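Trans-isoprenyl diphosphate synthase (Caulobacter crescentus, PDB 3OYR) probably makes octaprenyl diphosphate, precursor of the ubiquinone and menaquinone side chain, by metal-dependent addition of five isopentenyl diphosphates to farnesyl diphosphate. Local coordinates at residues Met46-Val50 / Ala51-Ala55; Ala55-Glu58 / His59-Ala63; Gly116-Ala120 / His121-Gly125. All coordinates share one frame; numbering follows the deposited sequence.

Contact 1: Met46-Val50 / Ala51-Ala55; sequences MQSDV and AIIPA
Pro54 presses its ring into the concave side of the turn Met46-Val50, and the tight half of the contact is gathered round it. CD lies 3.3 Å from Val50 O, CB 3.4 Å from Met46 O, and CG faces Ser48 O, so a single ring meets three carbonyl groups: Met46 O over one face, the other two at its rim. Proline suits this place near the start of helix 52-61: it has no N-H to offer Val50 O, and that carbonyl is taken one residue earlier, by Ile53 N (3.1 Å), in a bent bond whose donor is tilted 35° from the carbonyl plane.

Ile53 supplies the apolar half. With CG1 beside the backbone N (chi1 -68°), CD1 is carried along the loop to meet Val50 CB at 4.0 Å and Ser48 OG at 3.8 Å, while CG2 rests against Ser48 CB. Ser48 holds the turn together less firmly: Val50 N reaches Ser48 OG over 3.3 Å, the weak link of an ST turn. The same small hydroxyl bonds to Glu165 of the second subunit, whose Val168 packs on Val50 and Ile53.

The other side is loose. Asp49 directs its CB away from the helix, and Ala51 keeps its methyl group largely on the surface, as suits an exposed corner. Gln47 is exposed too, and its NE2 turns back to Thr43 O at the end of the preceding helix.

Across the two segments polar grip is sparse: one bent backbone bond. Met46 O is buried against the proline ring with no partner, a probable energetic cost, and the corner between helices 25-45 and 52-61 probably owes much of its shape to the fit of Pro54 and Ile53.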
loop_
_atom_site.group_PDB
_atom_site.type_symbol
_atom_site.label_atom_id
_atom_site.label_comp_id
_atom_site.label_asym_id
_atom_site.label_seq_id
_atom_site.Cartn_x
_atom_site.Cartn_y
_atom_site.Cartn_z
ATOM N N MET B 46 -7.638 9.590 9.126
ATOM C CA MET B 46 -8.408 9.301 7.924
ATOM C C MET B 46 -8.877 10.581 7.225
ATOM O O MET B 46 -9.479 10.515 6.157
ATOM C CB MET B 46 -9.546 8.311 8.188
ATOM C CG MET B 46 -10.679 8.792 9.069
ATOM S SD MET B 46 -12.074 7.648 8.948
ATOM C CE MET B 46 -12.033 6.739 10.448
ATOM N N GLN B 47 -8.588 11.739 7.822
ATOM C CA GLN B 47 -8.979 13.037 7.256
ATOM C C GLN B 47 -8.053 13.498 6.118
ATOM O O GLN B 47 -6.837 13.302 6.160
ATOM C CB GLN B 47 -9.045 14.114 8.350
ATOM C CG GLN B 47 -9.956 13.777 9.553
ATOM C CD GLN B 47 -11.397 13.413 9.165
ATOM O OE1 GLN B 47 -12.028 14.098 8.364
ATOM N NE2 GLN B 47 -11.919 12.328 9.750
ATOM N N SER B 48 -8.654 14.101 5.098
ATOM C CA SER B 48 -7.919 14.683 3.969
ATOM C C SER B 48 -8.784 15.755 3.319
ATOM O O SER B 48 -10.020 15.652 3.353
ATOM C CB SER B 48 -7.606 13.616 2.925
ATOM O OG SER B 48 -6.842 14.163 1.877
ATOM N N ASP B 49 -8.138 16.759 2.716
ATOM C CA ASP B 49 -8.838 17.788 1.931
ATOM C C ASP B 49 -9.489 17.198 0.681
ATOM O O ASP B 49 -10.481 17.728 0.185
ATOM C CB ASP B 49 -7.881 18.914 1.528
ATOM C CG ASP B 49 -7.263 19.612 2.722
ATOM O OD1 ASP B 49 -6.076 20.001 2.635
ATOM O OD2 ASP B 49 -7.956 19.767 3.750
ATOM N N VAL B 50 -8.916 16.099 0.186
ATOM C CA VAL B 50 -9.461 15.360 -0.953
ATOM C C VAL B 50 -10.622 14.498 -0.428
ATOM O O VAL B 50 -10.405 13.462 0.210
ATOM C CB VAL B 50 -8.361 14.505 -1.619
ATOM C CG1 VAL B 50 -8.873 13.864 -2.878
ATOM C CG2 VAL B 50 -7.137 15.353 -1.916
ATOM N N ALA B 51 -11.851 14.939 -0.699
ATOM C CA ALA B 51 -13.041 14.488 0.054
ATOM C C ALA B 51 -13.406 12.991 -0.064
ATOM O O ALA B 51 -13.962 12.413 0.882
ATOM C CB ALA B 51 -14.251 15.375 -0.290
ATOM N N ILE B 52 -13.099 12.385 -1.217
ATOM C CA ILE B 52 -13.331 10.950 -1.467
ATOM C C ILE B 52 -12.599 10.076 -0.429
ATOM O O ILE B 52 -13.147 9.074 0.054
ATOM C CB ILE B 52 -12.933 10.557 -2.926
ATOM C CG1 ILE B 52 -14.076 10.885 -3.903
ATOM C CG2 ILE B 52 -12.560 9.064 -3.038
ATOM C CD1 ILE B 52 -13.901 10.299 -5.316
ATOM N N ILE B 53 -11.382 10.495 -0.069
ATOM C CA ILE B 53 -10.547 9.756 0.874
ATOM C C ILE B 53 -11.244 9.458 2.224
ATOM O O ILE B 53 -11.472 8.286 2.506
ATOM C CB ILE B 53 -9.129 10.372 1.027
ATOM C CG1 ILE B 53 -8.323 10.192 -0.254
ATOM C CG2 ILE B 53 -8.408 9.726 2.164
ATOM C CD1 ILE B 53 -7.040 11.022 -0.293
ATOM N N PRO B 54 -11.628 10.495 3.025
ATOM C CA PRO B 54 -12.355 10.166 4.263
ATOM C C PRO B 54 -13.749 9.538 4.051
ATOM O O PRO B 54 -14.204 8.776 4.900
ATOM C CB PRO B 54 -12.481 11.525 4.974
ATOM C CG PRO B 54 -12.344 12.541 3.894
ATOM C CD PRO B 54 -11.344 11.947 2.950
ATOM N N ALA B 55 -14.404 9.847 2.935
ATOM C CA ALA B 55 -15.695 9.213 2.609
ATOM C C ALA B 55 -15.535 7.700 2.391
ATOM O O ALA B 55 -16.212 6.922 3.043
ATOM C CB ALA B 55 -16.347 9.873 1.393
#

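Contact 2: Ala55-Glu58 / His59-Ala63; sequences ALAE and HLIAA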
loop_
_atom_site.group_PDB
_atom_site.type_symbol
_atom_site.label_atom_id
_atom_site.label_comp_id
_atom_site.label_asym_id
_atom_site.label_seq_id
_atom_site.Cartn_x
_atom_site.Cartn_y
_atom_site.Cartn_z
ATOM N N ALA B 55 -14.404 9.847 2.935
ATOM C CA ALA B 55 -15.695 9.213 2.609
ATOM C C ALA B 55 -15.535 7.700 2.391
ATOM O O ALA B 55 -16.212 6.922 3.043
ATOM C CB ALA B 55 -16.347 9.873 1.393
ATOM N N LEU B 56 -14.611 7.292 1.514
ATOM C CA LEU B 56 -14.357 5.862 1.266
ATOM C C LEU B 56 -13.839 5.139 2.514
ATOM O O LEU B 56 -14.289 4.026 2.835
ATOM C CB LEU B 56 -13.413 5.669 0.070
ATOM C CG LEU B 56 -13.335 4.310 -0.648
ATOM C CD1 LEU B 56 -12.733 4.452 -2.033
ATOM C CD2 LEU B 56 -12.503 3.289 0.127
ATOM N N ALA B 57 -12.910 5.784 3.216
ATOM C CA ALA B 57 -12.298 5.212 4.411
ATOM C C ALA B 57 -13.291 4.971 5.548
ATOM O O ALA B 57 -13.333 3.869 6.118
ATOM C CB ALA B 57 -11.152 6.093 4.890
ATOM N N GLU B 58 -14.089 5.989 5.875
ATOM C CA GLU B 58 -15.095 5.860 6.931
ATOM C C GLU B 58 -16.195 4.869 6.571
ATOM O O GLU B 58 -16.748 4.226 7.453
ATOM C CB GLU B 58 -15.723 7.211 7.316
ATOM C CG GLU B 58 -16.284 7.236 8.748
ATOM C CD GLU B 58 -17.507 8.128 8.910
ATOM O OE1 GLU B 58 -17.401 9.349 8.662
ATOM O OE2 GLU B 58 -18.576 7.609 9.309
ATOM N N HIS B 59 -16.499 4.725 5.283
ATOM C CA HIS B 59 -17.474 3.724 4.862
ATOM C C HIS B 59 -17.028 2.340 5.371
ATOM O O HIS B 59 -17.838 1.597 5.920
ATOM C CB HIS B 59 -17.647 3.744 3.346
ATOM C CG HIS B 59 -18.497 2.629 2.806
ATOM N ND1 HIS B 59 -19.861 2.748 2.632
ATOM C CD2 HIS B 59 -18.172 1.387 2.370
ATOM C CE1 HIS B 59 -20.341 1.625 2.129
ATOM N NE2 HIS B 59 -19.339 0.779 1.967
ATOM N N LEU B 60 -15.731 2.034 5.244
ATOM C CA LEU B 60 -15.180 0.765 5.730
ATOM C C LEU B 60 -14.909 0.714 7.245
ATOM O O LEU B 60 -15.328 -0.240 7.919
ATOM C CB LEU B 60 -13.926 0.373 4.938
ATOM C CG LEU B 60 -13.300 -0.998 5.259
ATOM C CD1 LEU B 60 -14.342 -2.109 5.263
ATOM C CD2 LEU B 60 -12.221 -1.341 4.262
ATOM N N ILE B 61 -14.211 1.724 7.763
ATOM C CA ILE B 61 -13.799 1.757 9.149
ATOM C C ILE B 61 -14.993 1.844 10.114
ATOM O O ILE B 61 -15.095 1.041 11.049
ATOM C CB ILE B 61 -12.762 2.883 9.406
ATOM C CG1 ILE B 61 -11.467 2.636 8.608
ATOM C CG2 ILE B 61 -12.464 3.011 10.900
ATOM C CD1 ILE B 61 -10.579 3.925 8.410
ATOM N N ALA B 62 -15.907 2.787 9.872
ATOM C CA ALA B 62 -17.110 2.924 10.711
ATOM C C ALA B 62 -18.118 1.769 10.563
ATOM O O ALA B 62 -18.973 1.596 11.436
ATOM C CB ALA B 62 -17.800 4.302 10.497
ATOM N N ALA B 63 -17.992 0.971 9.496
ATOM C CA ALA B 63 -18.895 -0.164 9.240
ATOM C C ALA B 63 -18.852 -1.260 10.309
ATOM O O ALA B 63 -19.799 -2.038 10.457
ATOM C CB ALA B 63 -18.614 -0.778 7.876
#
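Ile61 lies one helical turn beyond Ala57, and its side chain runs back along that residue from base to tip. CB stands 3.5 Å from Ala57 O; CG1 comes closer, 3.3 Å from Ala57 O. CG1 points opposite the carbonyl carbon (chi1 -63°), which folds the chain down the helix flank; CD1 is still 3.6 Å from Ala57 O and ends 4.2 Å from Ala57 CB. Alanine at 57 offers only a methyl for this branch to lie against. Beneath it the backbone is firmly tied: Ile61 N to Ala57 O is 2.8 Å and almost straight, with an N-H...O angle of 174°.

On the exposed flank Glu58, bent at chi2, packs CG on Ala62 CB at 3.7 Å. Its carboxylate oxygen OE2 merely lies alongside that methyl, 3.6 Å from Ala62 CB, which offers it no hydrogen-bond donor.

Leu56, Leu60 and Ile61 all pack on helix 87-109, through Leu103 and Thr99. Leu56 also reaches Val132 of helix 126-147, and Ile61 the loop that precedes its own helix, whereas His59 turns to strand 117-118.

Contact 3: Gly116-Ala120 / His121-Gly125; sequences GKVAA and HLIWG
Trp124 brings the edge of its indole to Ala120: Ala120 O lies near the ring plane at this edge, 3.3 Å from Trp124 CE3, with Ala120 CB a little farther off. One face of the indole takes Ile123 CG2, 3.6 Å above the plane and displaced toward the rim; the imidazole of His59, from helix 52-61, meets the indole edge-to-face. The His121 ring is approached obliquely by Ala119, whose CB sits 3.6 Å from His121 NE2. His121 CG lies between the backbone N and the carbonyl carbon (chi1 65°), which turns the imidazole back toward Ala119, and NE2 hydrogen-bonds to Ser111 O.

Two carbonyls bind the turn. Ala119 O receives Leu122 N at 2.8 Å. Ala120 O is gripped twice: Trp124 N comes nearly head-on at 2.9 Å, while Ile123 N stands 58° out of the carbonyl plane at 3.0 Å. The chain thereby coils in a helix-like way without forming a regular helix. It joins the small antiparallel hairpin 113-114/117-118 to helix 126-147 in the predominantly alpha-helical fold of the FPP/GGPP synthase family. Gly125 takes the N-cap place of that helix; at its phi of 100° a side chain would run into Trp124 O, so glycine suits it.

Val118 is the apolar footing of the turn, and its beta-branching gives each neighbour a methyl of its own. CG2 lies 3.7 Å from Leu122 CB, and CG1 lies 3.6 Å from Ile123 CG1, those two side chains crossing at about a right angle. Ala120 is small enough to fit between Leu56, Leu103 and Ser129 of three different helices. His121 packs on Val107 of the helix that carries the calcium ligands Asp105 and Asp109, and both His121 and Leu122 touch Ala120 of the second subunit.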
loop_
_atom_site.group_PDB
_atom_site.type_symbol
_atom_site.label_atom_id
_atom_site.label_comp_id
_atom_site.label_asym_id
_atom_site.label_seq_id
_atom_site.Cartn_x
_atom_site.Cartn_y
_atom_site.Cartn_z
ATOM N N GLY B 116 -20.809 -5.999 6.446
ATOM C CA GLY B 116 -22.250 -5.763 6.359
ATOM C C GLY B 116 -22.664 -4.721 5.332
ATOM O O GLY B 116 -23.854 -4.577 5.053
ATOM N N LYS B 117 -21.690 -3.987 4.788
ATOM C CA LYS B 117 -21.942 -2.959 3.776
ATOM C C LYS B 117 -21.419 -3.448 2.429
ATOM O O LYS B 117 -20.593 -4.368 2.367
ATOM C CB LYS B 117 -21.262 -1.627 4.141
ATOM C CG LYS B 117 -21.879 -0.855 5.322
ATOM C CD LYS B 117 -21.243 0.539 5.420
ATOM C CE LYS B 117 -21.507 1.233 6.757
ATOM N NZ LYS B 117 -20.512 2.334 7.034
ATOM N N VAL B 118 -21.900 -2.829 1.358
ATOM C CA VAL B 118 -21.381 -3.053 0.008
ATOM C C VAL B 118 -19.887 -2.712 0.014
ATOM O O VAL B 118 -19.474 -1.769 0.696
ATOM C CB VAL B 118 -22.174 -2.194 -1.035
ATOM C CG1 VAL B 118 -22.086 -0.690 -0.706
ATOM C CG2 VAL B 118 -21.723 -2.461 -2.450
ATOM N N ALA B 119 -19.078 -3.518 -0.678
ATOM C CA ALA B 119 -17.643 -3.270 -0.762
ATOM C C ALA B 119 -17.389 -1.928 -1.459
ATOM O O ALA B 119 -17.969 -1.656 -2.517
ATOM C CB ALA B 119 -16.961 -4.391 -1.507
ATOM N N ALA B 120 -16.526 -1.107 -0.853
ATOM C CA ALA B 120 -16.240 0.268 -1.296
ATOM C C ALA B 120 -16.015 0.450 -2.794
ATOM O O ALA B 120 -16.457 1.451 -3.372
ATOM C CB ALA B 120 -15.053 0.821 -0.529
ATOM N N HIS B 121 -15.352 -0.520 -3.425
ATOM C CA HIS B 121 -15.055 -0.450 -4.857
ATOM C C HIS B 121 -16.276 -0.550 -5.773
ATOM O O HIS B 121 -16.184 -0.242 -6.959
ATOM C CB HIS B 121 -14.011 -1.487 -5.257
ATOM C CG HIS B 121 -14.466 -2.909 -5.104
ATOM N ND1 HIS B 121 -15.037 -3.626 -6.137
ATOM C CD2 HIS B 121 -14.409 -3.757 -4.048
ATOM C CE1 HIS B 121 -15.320 -4.846 -5.719
ATOM N NE2 HIS B 121 -14.950 -4.952 -4.454
ATOM N N LEU B 122 -17.411 -0.981 -5.228
ATOM C CA LEU B 122 -18.660 -0.994 -5.990
ATOM C C LEU B 122 -19.363 0.369 -5.975
ATOM O O LEU B 122 -20.226 0.634 -6.815
ATOM C CB LEU B 122 -19.593 -2.114 -5.500
ATOM C CG LEU B 122 -19.183 -3.560 -5.834
ATOM C CD1 LEU B 122 -20.086 -4.579 -5.128
ATOM C CD2 LEU B 122 -19.168 -3.820 -7.336
ATOM N N ILE B 123 -18.985 1.223 -5.024
ATOM C CA ILE B 123 -19.524 2.573 -4.901
ATOM C C ILE B 123 -18.594 3.614 -5.541
ATOM O O ILE B 123 -19.039 4.482 -6.298
ATOM C CB ILE B 123 -19.767 2.937 -3.410
ATOM C CG1 ILE B 123 -20.771 1.983 -2.760
ATOM C CG2 ILE B 123 -20.199 4.393 -3.249
ATOM C CD1 ILE B 123 -22.105 1.830 -3.527
ATOM N N TRP B 124 -17.301 3.523 -5.237
ATOM C CA TRP B 124 -16.333 4.526 -5.682
ATOM C C TRP B 124 -15.465 4.048 -6.836
ATOM O O TRP B 124 -14.757 4.845 -7.453
ATOM C CB TRP B 124 -15.458 4.969 -4.514
ATOM C CG TRP B 124 -16.147 5.851 -3.526
ATOM C CD1 TRP B 124 -16.300 7.206 -3.610
ATOM C CD2 TRP B 124 -16.757 5.454 -2.288
ATOM N NE1 TRP B 124 -16.971 7.678 -2.512
ATOM C CE2 TRP B 124 -17.265 6.625 -1.682
ATOM C CE3 TRP B 124 -16.925 4.224 -1.633
ATOM C CZ2 TRP B 124 -17.938 6.606 -0.447
ATOM C CZ3 TRP B 124 -17.599 4.200 -0.399
ATOM C CH2 TRP B 124 -18.097 5.387 0.174
ATOM N N GLY B 125 -15.523 2.750 -7.134
ATOM C CA GLY B 125 -14.696 2.174 -8.194
ATOM C C GLY B 125 -13.466 1.479 -7.640
ATOM O O GLY B 125 -13.023 1.777 -6.522
#

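Overall arrangement
Contact 1 leads from a loop into helix 52-61, where contact 2 continues; they share Ala55, their centres are about 10 Å apart, and Met46 covers Ile61, CE to CD1 3.8 Å. Contact 3 lies against the same helix. His59 ties it to contact 2 twice, by probable hydrogen bonds from NE2 to Val118 O (2.9 Å) and from Lys117 NZ to its own O (3.0 Å). Trp124 reaches both other contacts. From a bound dimethylallyl diphosphate the side chain of Leu60 (contact 2) is about 6 Å and that of Met46 (contact 1) about 13 Å; that of His121 lies about 9 Å from calcium. Contacts 1 and 3 both touch the second subunit.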